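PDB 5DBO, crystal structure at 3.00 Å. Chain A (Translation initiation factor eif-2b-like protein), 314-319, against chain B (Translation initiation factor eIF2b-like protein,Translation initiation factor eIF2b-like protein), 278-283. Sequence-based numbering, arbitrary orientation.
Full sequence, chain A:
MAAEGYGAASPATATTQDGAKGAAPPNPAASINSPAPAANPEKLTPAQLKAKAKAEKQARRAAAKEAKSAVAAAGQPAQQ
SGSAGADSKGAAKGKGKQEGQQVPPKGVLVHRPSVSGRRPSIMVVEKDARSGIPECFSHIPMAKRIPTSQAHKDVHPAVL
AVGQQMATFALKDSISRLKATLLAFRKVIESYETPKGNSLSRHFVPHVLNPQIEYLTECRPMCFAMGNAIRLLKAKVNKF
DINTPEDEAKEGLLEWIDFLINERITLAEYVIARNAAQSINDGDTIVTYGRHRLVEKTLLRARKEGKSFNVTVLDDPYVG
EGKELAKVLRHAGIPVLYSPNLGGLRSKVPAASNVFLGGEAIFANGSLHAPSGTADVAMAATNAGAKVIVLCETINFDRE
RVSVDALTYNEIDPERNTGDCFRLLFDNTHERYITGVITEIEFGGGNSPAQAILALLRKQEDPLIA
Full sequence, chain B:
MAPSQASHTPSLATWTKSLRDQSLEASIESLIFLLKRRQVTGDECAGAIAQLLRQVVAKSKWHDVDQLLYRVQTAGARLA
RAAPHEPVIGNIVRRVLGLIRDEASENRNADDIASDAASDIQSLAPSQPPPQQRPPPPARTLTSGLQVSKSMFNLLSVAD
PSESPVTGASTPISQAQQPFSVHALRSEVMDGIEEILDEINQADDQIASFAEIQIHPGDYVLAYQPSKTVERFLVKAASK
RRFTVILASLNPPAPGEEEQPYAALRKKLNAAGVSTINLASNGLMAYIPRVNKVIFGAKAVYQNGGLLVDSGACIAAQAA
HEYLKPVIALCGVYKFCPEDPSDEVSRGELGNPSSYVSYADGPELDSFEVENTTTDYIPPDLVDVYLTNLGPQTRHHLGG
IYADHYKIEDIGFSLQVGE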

# COMPACT_ATOMS: atom_id res chain seq x y z
N LEU A 314 -21.26 -4.22 -16.98
CA LEU A 314 -19.82 -4.30 -17.17
C LEU A 314 -19.40 -5.76 -17.26
O LEU A 314 -20.04 -6.63 -16.67
N ASP A 315 -18.32 -6.03 -17.98
CA ASP A 315 -17.94 -7.42 -18.23
C ASP A 315 -16.45 -7.69 -18.06
O ASP A 315 -15.63 -6.78 -18.12
N ASP A 316 -16.13 -8.96 -17.82
CA ASP A 316 -14.76 -9.46 -17.94
C ASP A 316 -14.57 -9.94 -19.37
O ASP A 316 -15.17 -10.94 -19.76
N PRO A 317 -13.72 -9.25 -20.15
CA PRO A 317 -13.46 -9.61 -21.55
C PRO A 317 -12.89 -11.03 -21.69
O PRO A 317 -12.85 -11.57 -22.79
N TYR A 318 -12.41 -11.59 -20.58
CA TYR A 318 -11.91 -12.96 -20.54
C TYR A 318 -13.03 -13.97 -20.28
O TYR A 318 -12.89 -15.16 -20.57
N VAL A 319 -14.14 -13.50 -19.71
CA VAL A 319 -15.29 -14.36 -19.46
C VAL A 319 -16.41 -14.08 -20.46
O VAL A 319 -16.82 -14.96 -21.22
N ASN B 278 3.12 -11.35 -16.84
CA ASN B 278 2.13 -10.78 -17.74
C ASN B 278 0.72 -11.17 -17.31
O ASN B 278 0.36 -12.34 -17.35
N LEU B 279 -0.07 -10.18 -16.91
CA LEU B 279 -1.41 -10.42 -16.41
C LEU B 279 -2.49 -10.47 -17.48
O LEU B 279 -2.72 -9.51 -18.21
N ALA B 280 -3.19 -11.60 -17.52
CA ALA B 280 -4.36 -11.75 -18.37
C ALA B 280 -5.60 -11.40 -17.56
O ALA B 280 -6.66 -12.00 -17.73
N SER B 281 -5.44 -10.45 -16.65
CA SER B 281 -6.55 -9.98 -15.82
C SER B 281 -7.08 -8.61 -16.20
O SER B 281 -6.31 -7.67 -16.43
N ASN B 282 -8.40 -8.50 -16.24
CA ASN B 282 -9.07 -7.21 -16.29
C ASN B 282 -9.51 -6.87 -14.87
O ASN B 282 -10.28 -7.62 -14.26
N GLY B 283 -9.02 -5.76 -14.35
CA GLY B 283 -9.20 -5.47 -12.94
C GLY B 283 -7.94 -5.86 -12.19
O GLY B 283 -7.54 -7.03 -12.19

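Which side chains point into the contact? Y318(A) and N282(B) do, each with its CA-to-CB bond directed toward the other stretch. Y318(A) takes chi1 m, -70°, with chi2 at -95°, which carries its ring across the backbone of A280(B). The carbonyl O of A280(B) sits over one ring face, 3.1 Å from CZ of Y318(A), while CE1 of Y318(A) packs 3.6 Å from CB of A280(B).

What does N282(B) meet? Its t rotamer, chi1 168°, extends the side chain alongside the aspartate-proline turn. CB of N282(B) lies 3.7 Å from CD of P317(A) and 3.9 Å from OD1 of D316(A). OD1 of N282(B) comes no closer than 3.8 Å to O of D315(A), an approach between two oxygens that is not a hydrogen bond.

What holds the turn of chain A in shape? D316(A), chi1 t at -166°, sets its carboxylate so that OD1 accepts from N of Y318(A) at 3.1 Å, and N of V319(A) donates to O of D316(A) at 2.8 Å. Together these bonds brace the backbone that carries the tyrosine.

Do hydrogen bonds join the two stretches? None does; the contact rests on packing. S281(B), pointing away, instead uses OG to donate to O of G283(B) at 2.6 Å, within its own loop.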

# COMPACT_ATOMS: atom_id res chain seq x y z
CB LEU A 314 -19.07 -3.59 -16.04
CG LEU A 314 -19.12 -2.06 -15.89
CD1 LEU A 314 -20.48 -1.44 -16.04
CD2 LEU A 314 -18.51 -1.68 -14.55
CB ASP A 315 -18.37 -7.83 -19.64
CG ASP A 315 -18.93 -9.24 -19.68
OD1 ASP A 315 -19.52 -9.62 -20.71
OD2 ASP A 315 -18.79 -9.96 -18.66
CB ASP A 316 -14.49 -10.59 -16.94
CG ASP A 316 -13.01 -10.89 -16.78
OD1 ASP A 316 -12.22 -10.58 -17.69
OD2 ASP A 316 -12.63 -11.47 -15.74
CB PRO A 317 -12.45 -8.56 -22.00
CG PRO A 317 -11.82 -8.06 -20.74
CD PRO A 317 -12.91 -8.10 -19.72
CB TYR A 318 -10.80 -13.07 -19.49
CG TYR A 318 -9.52 -12.36 -19.88
CD1 TYR A 318 -8.49 -13.05 -20.50
CD2 TYR A 318 -9.35 -11.01 -19.63
CE1 TYR A 318 -7.32 -12.41 -20.87
CE2 TYR A 318 -8.18 -10.35 -20.00
CZ TYR A 318 -7.17 -11.06 -20.62
OH TYR A 318 -6.00 -10.43 -20.99
CB VAL A 319 -15.83 -14.18 -18.04
CG1 VAL A 319 -16.96 -15.15 -17.76
CG2 VAL A 319 -14.71 -14.37 -17.04
CB ASN B 278 2.42 -11.22 -19.18
CG ASN B 278 1.51 -10.57 -20.20
OD1 ASN B 278 0.29 -10.68 -20.14
ND2 ASN B 278 2.11 -9.86 -21.15
CB LEU B 279 -1.81 -9.35 -15.38
CG LEU B 279 -1.43 -9.59 -13.92
CD1 LEU B 279 -0.00 -10.07 -13.75
CD2 LEU B 279 -1.66 -8.32 -13.12
CB ALA B 280 -4.45 -13.17 -18.92
CB SER B 281 -6.12 -9.96 -14.35
OG SER B 281 -7.05 -9.24 -13.55
CB ASN B 282 -10.27 -7.26 -17.24
CG ASN B 282 -11.17 -6.04 -17.10
OD1 ASN B 282 -12.23 -6.10 -16.46
ND2 ASN B 282 -10.77 -4.93 -17.71